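Local coordinates for uncharacterized protein (Corynebacterium diphtheriae NCTC 13129, PDB 3CP3) that is of unknown function but belongs to the pyridoxamine 5'-phosphate oxidase family, and so probably binds a flavin or related cofactor on its split-barrel fold, at residues G30-H35 against D41-N46; N74-F79 against D130-S135; E105-A110 against Y124-I129. All coordinates share one frame; numbering follows the deposited sequence. Where two conformers were deposited one is given.

Contact 1. Residues G30-H35 against D41-N46; sequences GRLVVH and DIFPVN. With ACY (acetic acid), chain B.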
ATOM      1  N   GLY A  30       4.828  -7.512   1.599  1.00 27.40           N
ATOM      2  CA  GLY A  30       4.833  -6.029   1.546  1.00 27.73           C
ATOM      3  C   GLY A  30       4.221  -5.526   0.250  1.00 28.60           C
ATOM      4  O   GLY A  30       3.871  -6.335  -0.640  1.00 27.23           O
ATOM      5  N   ARG A  31       4.091  -4.217   0.108  1.00 26.68           N
ATOM      6  CA  ARG A  31       3.452  -3.645  -1.070  1.00 25.64           C
ATOM      7  C   ARG A  31       4.404  -2.754  -1.799  1.00 26.69           C
ATOM      8  O   ARG A  31       5.031  -1.870  -1.204  1.00 26.68           O
ATOM      9  CB  ARG A  31       2.258  -2.792  -0.612  1.00 28.26           C
ATOM     10  CG  ARG A  31       1.236  -3.697   0.105  1.00 29.87           C
ATOM     11  CD  ARG A  31       0.321  -3.012   1.001  1.00 33.34           C
ATOM     12  NE  ARG A  31      -0.360  -4.085   1.707  1.00 33.93           N
ATOM     13  CZ  ARG A  31       0.015  -4.486   2.906  1.00 43.64           C
ATOM     14  NH1 ARG A  31       0.981  -3.805   3.577  1.00 34.89           N
ATOM     15  NH2 ARG A  31      -0.633  -5.500   3.454  1.00 41.67           N
ATOM     16  N   LEU A  32       4.506  -2.958  -3.112  1.00 28.13           N
ATOM     17  CA  LEU A  32       5.345  -2.112  -3.894  1.00 28.58           C
ATOM     18  C   LEU A  32       4.488  -1.035  -4.554  1.00 29.48           C
ATOM     19  O   LEU A  32       3.491  -1.343  -5.220  1.00 27.77           O
ATOM     20  CB  LEU A  32       6.051  -2.950  -4.966  1.00 29.51           C
ATOM     21  CG  LEU A  32       7.145  -2.194  -5.710  1.00 31.54           C
ATOM     22  CD1 LEU A  32       8.441  -2.015  -4.909  1.00 29.17           C
ATOM     23  CD2 LEU A  32       7.434  -2.931  -7.002  1.00 33.59           C
ATOM     24  N   VAL A  33       4.916   0.235  -4.443  1.00 27.82           N
ATOM     25  CA  VAL A  33       4.191   1.235  -5.147  1.00 29.42           C
ATOM     26  C   VAL A  33       5.041   1.693  -6.306  1.00 29.52           C
ATOM     27  O   VAL A  33       6.181   2.163  -6.104  1.00 28.82           O
ATOM     28  CB  VAL A  33       3.857   2.452  -4.241  1.00 29.42           C
ATOM     29  CG1 VAL A  33       3.094   3.472  -5.029  1.00 30.84           C
ATOM     30  CG2 VAL A  33       3.039   1.969  -3.013  1.00 30.30           C
ATOM     31  N   VAL A  34       4.452   1.621  -7.491  1.00 29.18           N
ATOM     32  CA  VAL A  34       5.163   1.950  -8.705  1.00 31.36           C
ATOM     33  C   VAL A  34       4.442   3.017  -9.468  1.00 32.99           C
ATOM     34  O   VAL A  34       3.263   3.321  -9.202  1.00 32.81           O
ATOM     35  CB  VAL A  34       5.303   0.731  -9.649  1.00 29.87           C
ATOM     36  CG1 VAL A  34       6.039  -0.403  -8.942  1.00 31.51           C
ATOM     37  CG2 VAL A  34       3.919   0.250 -10.099  1.00 28.30           C
ATOM     38  N   HIS A  35       5.178   3.619 -10.384  1.00 34.96           N
ATOM     39  CA  HIS A  35       4.602   4.625 -11.220  1.00 38.31           C
ATOM     40  C   HIS A  35       5.264   4.771 -12.516  1.00 39.66           C
ATOM     41  O   HIS A  35       6.492   4.623 -12.623  1.00 39.33           O
ATOM     42  CB  HIS A  35       4.505   5.998 -10.529  1.00 38.64           C
ATOM     43  CG  HIS A  35       5.812   6.679 -10.268  1.00 40.00           C
ATOM     44  ND1 HIS A  35       6.686   6.259  -9.285  1.00 43.15           N
ATOM     45  CD2 HIS A  35       6.337   7.812 -10.774  1.00 41.29           C
ATOM     46  CE1 HIS A  35       7.715   7.082  -9.229  1.00 40.92           C
ATOM     47  NE2 HIS A  35       7.541   8.016 -10.141  1.00 41.74           N
ATOM     48  N   ASP A  41       0.478   2.386  -9.433  1.00 28.61           N
ATOM     49  CA  ASP A  41      -0.114   1.095  -9.084  1.00 28.16           C
ATOM     50  C   ASP A  41       0.573   0.590  -7.870  1.00 26.72           C
ATOM     51  O   ASP A  41       1.592   1.143  -7.438  1.00 25.60           O
ATOM     52  CB  ASP A  41      -0.048   0.088 -10.258  1.00 30.04           C
ATOM     53  CG  ASP A  41      -0.990  -1.140 -10.055  1.00 34.12           C
ATOM     54  OD1 ASP A  41      -1.959  -1.102  -9.247  1.00 30.51           O
ATOM     55  OD2 ASP A  41      -0.714  -2.174 -10.688  1.00 40.33           O
ATOM     56  N   ILE A  42      -0.016  -0.425  -7.278  1.00 26.36           N
ATOM     57  CA  ILE A  42       0.489  -0.982  -6.087  1.00 26.93           C
ATOM     58  C   ILE A  42       0.115  -2.469  -6.042  1.00 29.30           C
ATOM     59  O   ILE A  42      -0.999  -2.866  -6.437  1.00 27.91           O
ATOM     60  CB  ILE A  42      -0.095  -0.250  -4.856  1.00 26.81           C
ATOM     61  CG1 ILE A  42       0.371  -0.896  -3.567  1.00 26.67           C
ATOM     62  CG2 ILE A  42      -1.617  -0.135  -4.944  1.00 26.32           C
ATOM     63  CD1 ILE A  42      -0.211  -0.095  -2.344  1.00 25.67           C
ATOM     64  N   PHE A  43       1.070  -3.284  -5.595  1.00 30.15           N
ATOM     65  CA  PHE A  43       0.793  -4.695  -5.496  1.00 32.38           C
ATOM     66  C   PHE A  43       1.609  -5.356  -4.403  1.00 31.06           C
ATOM     67  O   PHE A  43       2.732  -4.967  -4.150  1.00 32.35           O
ATOM     68  CB  PHE A  43       0.994  -5.383  -6.848  1.00 32.82           C
ATOM     69  CG  PHE A  43       2.284  -5.104  -7.461  1.00 33.84           C
ATOM     70  CD1 PHE A  43       3.382  -5.905  -7.176  1.00 35.79           C
ATOM     71  CD2 PHE A  43       2.417  -4.026  -8.333  1.00 34.53           C
ATOM     72  CE1 PHE A  43       4.603  -5.622  -7.771  1.00 39.22           C
ATOM     73  CE2 PHE A  43       3.578  -3.726  -8.892  1.00 35.39           C
ATOM     74  CZ  PHE A  43       4.688  -4.513  -8.638  1.00 36.50           C
ATOM     75  N   PRO A  44       1.038  -6.370  -3.768  1.00 30.90           N
ATOM     76  CA  PRO A  44       1.707  -7.059  -2.656  1.00 30.24           C
ATOM     77  C   PRO A  44       2.718  -8.058  -3.207  1.00 29.58           C
ATOM     78  O   PRO A  44       2.507  -8.599  -4.312  1.00 27.11           O
ATOM     79  CB  PRO A  44       0.563  -7.775  -1.949  1.00 31.12           C
ATOM     80  CG  PRO A  44      -0.509  -7.853  -2.916  1.00 31.89           C
ATOM     81  CD  PRO A  44      -0.295  -6.920  -4.038  1.00 31.49           C
ATOM     82  N   VAL A  45       3.811  -8.261  -2.495  1.00 27.19           N
ATOM     83  CA  VAL A  45       4.789  -9.268  -2.906  1.00 28.95           C
ATOM     84  C   VAL A  45       5.315  -9.898  -1.650  1.00 29.43           C
ATOM     85  O   VAL A  45       5.277  -9.253  -0.593  1.00 28.20           O
ATOM     86  CB  VAL A  45       5.991  -8.650  -3.679  1.00 28.95           C
ATOM     87  CG1 VAL A  45       5.570  -8.147  -5.005  1.00 32.40           C
ATOM     88  CG2 VAL A  45       6.745  -7.515  -2.863  1.00 28.52           C
ATOM     89  N   ASN A  46       5.766 -11.154  -1.729  0.50 29.01           N
ATOM     90  CA  ASN A  46       6.596 -11.741  -0.659  0.50 28.91           C
ATOM     91  C   ASN A  46       8.028 -11.194  -0.833  0.50 28.56           C
ATOM     92  O   ASN A  46       8.591 -11.198  -1.945  0.50 28.43           O
ATOM     93  CB  ASN A  46       6.580 -13.302  -0.677  0.50 28.98           C
ATOM     94  CG  ASN A  46       5.236 -13.910  -0.215  0.50 29.79           C
ATOM     95  OD1 ASN A  46       4.754 -13.651   0.896  0.50 34.91           O
ATOM     96  ND2 ASN A  46       4.644 -14.731  -1.063  0.50 27.81           N
TER
HETATM   97  C   ACY B 201       1.693  -6.685   5.774  1.00 47.79           C
HETATM   98  O   ACY B 201       2.695  -6.122   5.277  1.00 44.92           O
HETATM   99  OXT ACY B 201       1.659  -7.905   6.074  1.00 47.67           O
HETATM  100  CH3 ACY B 201       0.450  -5.852   6.046  1.00 46.44           C

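Contact 2. Residues N74-F79 against D130-S135; sequences NSDVLF and DVREVS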
ATOM      1  N   ASN A  74       9.073   3.630 -13.544  1.00 34.21           N
ATOM      2  CA  ASN A  74      10.210   4.295 -12.965  1.00 33.50           C
ATOM      3  C   ASN A  74      10.940   3.298 -12.009  1.00 31.50           C
ATOM      4  O   ASN A  74      10.298   2.487 -11.351  1.00 30.95           O
ATOM      5  CB  ASN A  74       9.658   5.481 -12.229  1.00 31.86           C
ATOM      6  CG  ASN A  74      10.643   6.567 -12.045  1.00 34.38           C
ATOM      7  OD1 ASN A  74      11.678   6.372 -11.441  1.00 33.23           O
ATOM      8  ND2 ASN A  74      10.270   7.764 -12.448  1.00 32.00           N
ATOM      9  N   SER A  75      12.261   3.383 -11.909  1.00 28.60           N
ATOM     10  CA  SER A  75      12.957   2.573 -10.897  1.00 27.46           C
ATOM     11  C   SER A  75      12.661   3.078  -9.490  1.00 28.51           C
ATOM     12  O   SER A  75      12.821   2.348  -8.493  1.00 27.89           O
ATOM     13  CB  SER A  75      14.482   2.533 -11.197  1.00 27.39           C
ATOM     14  OG  SER A  75      15.077   3.805 -10.887  1.00 24.13           O
ATOM     15  N   ASP A  76      12.129   4.307  -9.390  1.00 28.68           N
ATOM     16  CA  ASP A  76      11.824   4.931  -8.106  1.00 28.42           C
ATOM     17  C   ASP A  76      10.484   4.388  -7.586  1.00 28.41           C
ATOM     18  O   ASP A  76       9.442   4.464  -8.276  1.00 25.85           O
ATOM     19  CB  ASP A  76      11.755   6.488  -8.297  1.00 30.27           C
ATOM     20  CG  ASP A  76      11.439   7.253  -7.012  1.00 35.16           C
ATOM     21  OD1 ASP A  76      11.953   6.937  -5.911  1.00 34.72           O
ATOM     22  OD2 ASP A  76      10.687   8.248  -7.130  1.00 41.99           O
ATOM     23  N   VAL A  77      10.534   3.812  -6.384  1.00 26.45           N
ATOM     24  CA  VAL A  77       9.405   3.057  -5.824  1.00 27.77           C
ATOM     25  C   VAL A  77       9.242   3.389  -4.350  1.00 28.94           C
ATOM     26  O   VAL A  77      10.151   3.973  -3.710  1.00 29.27           O
ATOM     27  CB  VAL A  77       9.581   1.482  -5.943  1.00 28.64           C
ATOM     28  CG1 VAL A  77       9.572   1.019  -7.411  1.00 26.30           C
ATOM     29  CG2 VAL A  77      10.864   0.948  -5.227  1.00 25.36           C
ATOM     30  N   LEU A  78       8.101   2.994  -3.784  1.00 29.26           N
ATOM     31  CA  LEU A  78       8.007   2.878  -2.355  1.00 27.21           C
ATOM     32  C   LEU A  78       7.742   1.443  -2.049  1.00 28.52           C
ATOM     33  O   LEU A  78       7.164   0.732  -2.877  1.00 28.71           O
ATOM     34  CB  LEU A  78       6.758   3.629  -1.818  1.00 27.74           C
ATOM     35  CG  LEU A  78       6.529   5.064  -2.131  1.00 29.43           C
ATOM     36  CD1 LEU A  78       5.179   5.461  -1.465  1.00 28.12           C
ATOM     37  CD2 LEU A  78       7.727   5.928  -1.629  1.00 31.92           C
ATOM     38  N   PHE A  79       8.118   1.023  -0.860  1.00 27.74           N
ATOM     39  CA  PHE A  79       7.800  -0.307  -0.363  1.00 29.58           C
ATOM     40  C   PHE A  79       7.255  -0.166   1.041  1.00 29.38           C
ATOM     41  O   PHE A  79       7.880   0.500   1.917  1.00 30.62           O
ATOM     42  CB  PHE A  79       9.041  -1.232  -0.415  1.00 29.68           C
ATOM     43  CG  PHE A  79       8.710  -2.693  -0.184  1.00 30.31           C
ATOM     44  CD1 PHE A  79       8.170  -3.458  -1.202  1.00 31.97           C
ATOM     45  CD2 PHE A  79       8.883  -3.286   1.061  1.00 29.91           C
ATOM     46  CE1 PHE A  79       7.835  -4.803  -0.979  1.00 30.87           C
ATOM     47  CE2 PHE A  79       8.537  -4.613   1.279  1.00 27.78           C
ATOM     48  CZ  PHE A  79       8.012  -5.354   0.258  1.00 31.10           C
ATOM     49  N   ASP A 130      17.165  -0.876  -3.600  1.00 30.57           N
ATOM     50  CA  ASP A 130      18.172  -0.166  -2.856  1.00 31.75           C
ATOM     51  C   ASP A 130      17.448   0.932  -2.086  1.00 33.16           C
ATOM     52  O   ASP A 130      16.869   1.824  -2.691  1.00 34.75           O
ATOM     53  CB  ASP A 130      19.164   0.490  -3.813  1.00 31.82           C
ATOM     54  CG  ASP A 130      20.151  -0.502  -4.403  1.00 31.22           C
ATOM     55  OD1 ASP A 130      20.474  -1.528  -3.784  1.00 30.61           O
ATOM     56  OD2 ASP A 130      20.578  -0.266  -5.515  1.00 31.49           O
ATOM     57  N   VAL A 131      17.511   0.861  -0.758  1.00 33.07           N
ATOM     58  CA  VAL A 131      16.754   1.721   0.130  1.00 34.87           C
ATOM     59  C   VAL A 131      17.467   3.033   0.392  1.00 35.70           C
ATOM     60  O   VAL A 131      18.638   3.051   0.799  1.00 36.83           O
ATOM     61  CB  VAL A 131      16.485   0.965   1.418  1.00 34.93           C
ATOM     62  CG1 VAL A 131      15.721   1.861   2.453  1.00 36.26           C
ATOM     63  CG2 VAL A 131      15.654  -0.267   1.088  1.00 32.63           C
ATOM     64  N   ARG A 132      16.767   4.127   0.094  1.00 36.04           N
ATOM     65  CA  ARG A 132      17.271   5.504   0.274  1.00 36.62           C
ATOM     66  C   ARG A 132      16.794   6.065   1.631  1.00 35.41           C
ATOM     67  O   ARG A 132      17.512   6.851   2.267  1.00 34.04           O
ATOM     68  CB  ARG A 132      16.649   6.361  -0.837  1.00 37.07           C
ATOM     69  CG  ARG A 132      17.424   7.527  -1.408  1.00 45.55           C
ATOM     70  CD  ARG A 132      16.439   8.312  -2.398  1.00 45.47           C
ATOM     71  NE  ARG A 132      15.976   7.393  -3.437  1.00 49.81           N
ATOM     72  CZ  ARG A 132      14.749   7.355  -3.944  1.00 47.12           C
ATOM     73  NH1 ARG A 132      13.803   8.182  -3.536  1.00 48.46           N
ATOM     74  NH2 ARG A 132      14.475   6.463  -4.859  1.00 44.31           N
ATOM     75  N   GLU A 133      15.581   5.682   2.042  0.50 33.15           N
ATOM     76  CA  GLU A 133      14.933   6.239   3.250  0.50 33.43           C
ATOM     77  C   GLU A 133      14.025   5.209   3.921  0.50 32.66           C
ATOM     78  O   GLU A 133      13.395   4.371   3.247  0.50 32.24           O
ATOM     79  CB  GLU A 133      14.061   7.474   2.925  0.50 32.76           C
ATOM     80  CG  GLU A 133      14.801   8.745   2.490  0.50 34.79           C
ATOM     81  CD  GLU A 133      13.858   9.905   2.124  0.50 36.85           C
ATOM     82  OE1 GLU A 133      13.931  10.417   0.983  0.50 40.53           O
ATOM     83  OE2 GLU A 133      13.051  10.330   2.976  0.50 38.84           O
ATOM     84  N   VAL A 134      13.905   5.326   5.238  1.00 32.01           N
ATOM     85  CA  VAL A 134      13.079   4.408   6.029  1.00 32.17           C
ATOM     86  C   VAL A 134      12.188   5.326   6.843  1.00 32.23           C
ATOM     87  O   VAL A 134      12.703   6.237   7.502  1.00 30.88           O
ATOM     88  CB  VAL A 134      13.969   3.654   7.026  1.00 32.51           C
ATOM     89  CG1 VAL A 134      13.116   2.691   7.897  1.00 33.63           C
ATOM     90  CG2 VAL A 134      15.094   2.895   6.295  1.00 32.09           C
ATOM     91  N   SER A 135      10.875   5.145   6.771  1.00 31.12           N
ATOM     92  CA  SER A 135       9.999   5.913   7.666  1.00 31.84           C
ATOM     93  C   SER A 135       9.046   5.024   8.408  1.00 30.24           C
ATOM     94  O   SER A 135       8.181   4.423   7.800  1.00 28.68           O
ATOM     95  CB  SER A 135       9.191   6.970   6.901  1.00 33.91           C
ATOM     96  OG  SER A 135      10.080   7.760   6.133  1.00 40.45           O
TER

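Contact 3. Residues E105-A110 against Y124-I129; sequences EEARHA and YNFVRI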
ATOM      1  N   GLU A 105      26.210 -14.066  -9.300  1.00 35.98           N
ATOM      2  CA  GLU A 105      26.441 -14.146  -7.830  1.00 36.57           C
ATOM      3  C   GLU A 105      25.326 -13.537  -6.962  1.00 35.73           C
ATOM      4  O   GLU A 105      25.058 -14.033  -5.877  1.00 36.82           O
ATOM      5  CB  GLU A 105      27.810 -13.569  -7.438  1.00 37.19           C
ATOM      6  CG  GLU A 105      28.111 -13.525  -5.906  1.00 39.05           C
ATOM      7  CD  GLU A 105      28.074 -14.902  -5.192  1.00 44.30           C
ATOM      8  OE1 GLU A 105      27.248 -15.025  -4.234  1.00 45.74           O
ATOM      9  OE2 GLU A 105      28.877 -15.840  -5.557  1.00 44.57           O
ATOM     10  N   GLU A 106      24.688 -12.476  -7.423  1.00 35.18           N
ATOM     11  CA  GLU A 106      23.659 -11.831  -6.583  1.00 33.55           C
ATOM     12  C   GLU A 106      22.285 -12.576  -6.576  1.00 32.82           C
ATOM     13  O   GLU A 106      21.693 -12.766  -5.504  1.00 34.24           O
ATOM     14  CB  GLU A 106      23.514 -10.337  -6.906  1.00 33.99           C
ATOM     15  CG  GLU A 106      22.496  -9.657  -5.987  1.00 33.60           C
ATOM     16  CD  GLU A 106      22.304  -8.183  -6.267  1.00 38.21           C
ATOM     17  OE1 GLU A 106      23.212  -7.600  -6.904  1.00 39.89           O
ATOM     18  OE2 GLU A 106      21.246  -7.617  -5.831  1.00 35.12           O
ATOM     19  N   ALA A 107      21.753 -12.969  -7.741  1.00 31.84           N
ATOM     20  CA  ALA A 107      20.658 -13.967  -7.817  1.00 32.00           C
ATOM     21  C   ALA A 107      20.810 -15.204  -6.887  1.00 32.31           C
ATOM     22  O   ALA A 107      19.849 -15.631  -6.208  1.00 30.75           O
ATOM     23  CB  ALA A 107      20.467 -14.440  -9.248  1.00 32.40           C
ATOM     24  N   ARG A 108      22.010 -15.785  -6.894  1.00 31.46           N
ATOM     25  CA  ARG A 108      22.353 -16.939  -6.075  1.00 32.15           C
ATOM     26  C   ARG A 108      22.273 -16.634  -4.565  1.00 32.12           C
ATOM     27  O   ARG A 108      21.665 -17.368  -3.776  1.00 31.56           O
ATOM     28  CB  ARG A 108      23.751 -17.418  -6.479  1.00 32.24           C
ATOM     29  CG  ARG A 108      24.219 -18.678  -5.827  1.00 33.31           C
ATOM     30  CD  ARG A 108      25.519 -19.211  -6.496  1.00 36.67           C
ATOM     31  NE  ARG A 108      25.472 -19.260  -7.973  1.00 42.13           N
ATOM     32  CZ  ARG A 108      26.399 -18.742  -8.811  1.00 44.98           C
ATOM     33  NH1 ARG A 108      27.498 -18.128  -8.350  1.00 46.27           N
ATOM     34  NH2 ARG A 108      26.241 -18.853 -10.131  1.00 43.79           N
ATOM     35  N   HIS A 109      22.897 -15.528  -4.189  1.00 33.09           N
ATOM     36  CA  HIS A 109      22.754 -14.913  -2.879  1.00 33.53           C
ATOM     37  C   HIS A 109      21.272 -14.615  -2.467  1.00 33.34           C
ATOM     38  O   HIS A 109      20.843 -15.013  -1.402  1.00 33.44           O
ATOM     39  CB  HIS A 109      23.604 -13.633  -2.825  1.00 33.17           C
ATOM     40  CG  HIS A 109      23.285 -12.760  -1.662  1.00 34.17           C
ATOM     41  ND1 HIS A 109      23.530 -13.142  -0.361  1.00 34.71           N
ATOM     42  CD2 HIS A 109      22.674 -11.551  -1.598  1.00 31.69           C
ATOM     43  CE1 HIS A 109      23.101 -12.194   0.453  1.00 34.54           C
ATOM     44  NE2 HIS A 109      22.597 -11.216  -0.273  1.00 33.60           N
ATOM     45  N   ALA A 110      20.513 -13.937  -3.318  1.00 33.51           N
ATOM     46  CA  ALA A 110      19.094 -13.660  -3.032  1.00 33.95           C
ATOM     47  C   ALA A 110      18.299 -14.958  -2.760  1.00 34.60           C
ATOM     48  O   ALA A 110      17.420 -14.985  -1.899  1.00 33.39           O
ATOM     49  CB  ALA A 110      18.484 -12.888  -4.160  1.00 33.68           C
ATOM     50  N   TYR A 124      11.160 -16.722 -13.310  1.00 43.43           N
ATOM     51  CA  TYR A 124      11.042 -15.490 -12.538  1.00 40.85           C
ATOM     52  C   TYR A 124      12.357 -14.720 -12.501  1.00 38.97           C
ATOM     53  O   TYR A 124      13.399 -15.250 -12.885  1.00 38.14           O
ATOM     54  CB  TYR A 124      10.586 -15.831 -11.125  1.00 40.62           C
ATOM     55  CG  TYR A 124      11.565 -16.638 -10.307  1.00 40.78           C
ATOM     56  CD1 TYR A 124      12.550 -16.001  -9.526  1.00 40.13           C
ATOM     57  CD2 TYR A 124      11.493 -18.031 -10.276  1.00 40.86           C
ATOM     58  CE1 TYR A 124      13.438 -16.746  -8.756  1.00 37.74           C
ATOM     59  CE2 TYR A 124      12.378 -18.777  -9.507  1.00 40.15           C
ATOM     60  CZ  TYR A 124      13.333 -18.114  -8.745  1.00 39.69           C
ATOM     61  OH  TYR A 124      14.202 -18.840  -7.996  1.00 41.71           O
ATOM     62  N   ASN A 125      12.305 -13.471 -12.040  1.00 36.80           N
ATOM     63  CA  ASN A 125      13.518 -12.745 -11.713  1.00 34.60           C
ATOM     64  C   ASN A 125      13.392 -12.247 -10.286  1.00 32.61           C
ATOM     65  O   ASN A 125      12.287 -11.948  -9.840  1.00 34.06           O
ATOM     66  CB  ASN A 125      13.714 -11.517 -12.610  1.00 34.68           C
ATOM     67  CG  ASN A 125      14.140 -11.830 -14.034  1.00 38.25           C
ATOM     68  OD1 ASN A 125      13.638 -11.173 -14.951  1.00 41.97           O
ATOM     69  ND2 ASN A 125      15.104 -12.750 -14.237  1.00 36.18           N
ATOM     70  N   PHE A 126      14.510 -12.056  -9.606  1.00 30.48           N
ATOM     71  CA  PHE A 126      14.540 -11.281  -8.364  1.00 31.17           C
ATOM     72  C   PHE A 126      14.555  -9.797  -8.719  1.00 30.25           C
ATOM     73  O   PHE A 126      15.134  -9.440  -9.751  1.00 30.73           O
ATOM     74  CB  PHE A 126      15.814 -11.630  -7.621  1.00 30.57           C
ATOM     75  CG  PHE A 126      15.773 -12.997  -6.996  1.00 31.41           C
ATOM     76  CD1 PHE A 126      15.037 -13.218  -5.840  1.00 34.06           C
ATOM     77  CD2 PHE A 126      16.431 -14.046  -7.572  1.00 34.52           C
ATOM     78  CE1 PHE A 126      15.020 -14.517  -5.263  1.00 34.87           C
ATOM     79  CE2 PHE A 126      16.408 -15.325  -7.009  1.00 37.05           C
ATOM     80  CZ  PHE A 126      15.687 -15.529  -5.847  1.00 33.17           C
ATOM     81  N   VAL A 127      13.951  -8.954  -7.903  1.00 29.14           N
ATOM     82  CA  VAL A 127      14.091  -7.502  -8.043  1.00 28.90           C
ATOM     83  C   VAL A 127      14.741  -7.102  -6.728  1.00 29.11           C
ATOM     84  O   VAL A 127      14.393  -7.688  -5.696  1.00 27.96           O
ATOM     85  CB  VAL A 127      12.702  -6.850  -8.224  1.00 29.65           C
ATOM     86  CG1 VAL A 127      12.790  -5.323  -8.285  1.00 30.36           C
ATOM     87  CG2 VAL A 127      12.042  -7.413  -9.488  1.00 31.13           C
ATOM     88  N   ARG A 128      15.739  -6.216  -6.778  1.00 28.83           N
ATOM     89  CA  ARG A 128      16.392  -5.646  -5.609  1.00 28.68           C
ATOM     90  C   ARG A 128      15.935  -4.203  -5.449  1.00 29.50           C
ATOM     91  O   ARG A 128      15.954  -3.449  -6.416  1.00 27.51           O
ATOM     92  CB  ARG A 128      17.914  -5.597  -5.805  1.00 29.26           C
ATOM     93  CG  ARG A 128      18.704  -5.130  -4.565  1.00 31.70           C
ATOM     94  CD  ARG A 128      19.974  -4.364  -4.972  1.00 36.34           C
ATOM     95  NE  ARG A 128      20.538  -4.904  -6.203  1.00 37.71           N
ATOM     96  CZ  ARG A 128      20.995  -4.188  -7.222  1.00 40.29           C
ATOM     97  NH1 ARG A 128      20.986  -2.846  -7.210  1.00 38.44           N
ATOM     98  NH2 ARG A 128      21.471  -4.829  -8.283  1.00 40.80           N
ATOM     99  N   ILE A 129      15.569  -3.825  -4.224  1.00 29.06           N
ATOM    100  CA  ILE A 129      15.326  -2.424  -3.896  1.00 30.44           C
ATOM    101  C   ILE A 129      16.490  -1.896  -3.085  1.00 30.94           C
ATOM    102  O   ILE A 129      16.741  -2.385  -2.005  1.00 31.67           O
ATOM    103  CB  ILE A 129      13.983  -2.157  -3.087  1.00 30.73           C
ATOM    104  CG1 ILE A 129      12.778  -2.800  -3.799  1.00 30.95           C
ATOM    105  CG2 ILE A 129      13.784  -0.604  -2.981  1.00 29.61           C
ATOM    106  CD1 ILE A 129      11.433  -2.867  -2.983  1.00 30.90           C
TER

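Contact 1. Residues G30-H35 against D41-N46
Gly-30 O is gripped twice: Val-45 N donates to it at 2.7 Å, and Pro-44 CA brings a CA-H...O contact. The return bond, Gly-30 N to Val-45 O at 2.8 Å, closes the first of three hydrogen-bonded antiparallel pairs; Leu-32 with Phe-43 and Val-34 with Asp-41 repeat the pattern. Pro-44, lacking an N-H, falls in the non-hydrogen-bonded pair with Arg-31. On one face Phe-43 CG sits between its backbone N and carbonyl carbon (chi1 52°), which lays the ring alongside Leu-32: Leu-32 CB lies over one ring face toward the rim, and Leu-32 CD2 reaches Phe-43 CZ at 3.6 Å. Val-34 CG1 comes obliquely to Phe-43 CE2 at 4.1 Å, the two side chains crossing at about a right angle. On the opposite face Ile-42 puts CD1 3.9 Å from Val-33 CG2 and against Arg-31 CB. Arg-31 forms a salt bridge through NE with Asp-82 of the second subunit and through NH1 one with Glu-80 of its own chain; NH1 also bonds weakly to a bound acetic acid, probably from the crystallisation liquor. The hairpin lies between strand 76-83, beside 29-36, and strand 57-62, beside 39-50, while Ile-42 and Pro-44 pack on the second subunit.

Contact 2. Residues N74-F79 against D130-S135
The Arg-132 guanidinium meets Asp-76 at its edge, where OD1 lies close to the guanidinium plane. The carboxylate is turned 44° against that plane, so the two flat groups do not form a coplanar two-oxygen pair. Instead a single oxygen takes both terminal nitrogens: Arg-132 NH2 donates to Asp-76 OD1 at 2.8 Å, fairly straight at 161°, and Arg-132 NH1 makes a longer, weak bond to the same Asp-76 OD1 at 3.3 Å. NH2 approaches OD1 from its anti side and 33° out of the carboxylate plane. Asp-76 CG stands opposite its own backbone N, which swings the carboxylate nearer to strand 125-139. Arg-132, bent at chi3, crosses the aspartate side chain at about a right angle. NH2 also bonds to Asn-97 OD1 on strand 89-100, so this nitrogen has two acceptors, one neutral and one charged. The amide of Asn-97 in turn donates to Ser-75 OG, linking Ser-75 to the same polar group. Just ahead of the salt bridge, Asn-74 OD1 accepts from Asp-76 N at 2.9 Å, an Asx turn leading into Asp-76. The ion pair thus spans, near the surface, two strands that both pair with 89-100, and its arginine belongs to a classic beta bulge: Arg-132 and Glu-133 both face Lys-95 where strand 125-139 turns a corner.

Contact 3. Residues E105-A110 against Y124-I129
Glu-106 and Arg-128 reach across from helix to strand, and their side chains cross at about a right angle. Glu-106 is extended throughout: CG lies opposite the backbone N and the chain runs straight on to the carboxylate, carrying OE2 to the arginine. Arg-128 also starts with CG away from its N, but then bends at chi2 and chi3, which turns NE rather than the outer nitrogens to the glutamate. The resulting salt bridge, Arg-128 NE to Glu-106 OE2, is 2.8 Å long; it uses the syn lone pair of OE2, and the oxygen is tilted somewhat from the guanidinium plane. The carboxylate and guanidinium planes are 39° apart, and Glu-106 OE1 stays 3.6 Å from Arg-128 NH2. One helical turn on, Ala-110 CB sits over the centre of the Phe-126 ring, 3.8 Å from the centroid, a CH-pi contact. Phe-126 CG is opposite its carbonyl carbon (chi1 -73°), which sends the ring toward the helix, with one face against Ala-110 CB, while Phe-126 CE2 comes within 3.5 Å of Ala-107 O. The axes of segments 105-110 and 125-129 run at 92°, the helix packing by small residues around one aromatic ring. OE2 accepts a further bond from Tyr-59, and Arg-128 NH1 pairs with Asp-130. A charge network flanking an apolar ring contact thus joins helix to sheet; with two donors on OE2, the glutamate is probably kept ionised.

How the contacts relate
From the N terminus, contact 1 comes first and is local: a short turn joins strands 29-36 and 39-50 into a hairpin, complete before the other contacts open. Contact 2 closes a long loop, from Asp-76 on strand 76-83 to the corner of strand 125-139. Contact 3 is nested inside that loop, bringing helix 104-110 back onto the first part of the same last strand. Contacts 1 and 2 adjoin directly, because strands 29-36 and 76-83 are sheet neighbours: Val-33 N lies 2.8 Å from Leu-78 O. Ile-129 completes the connection, its CD1 packing against both Leu-32 and Phe-79. Contacts 1 and 2 also touch the second subunit.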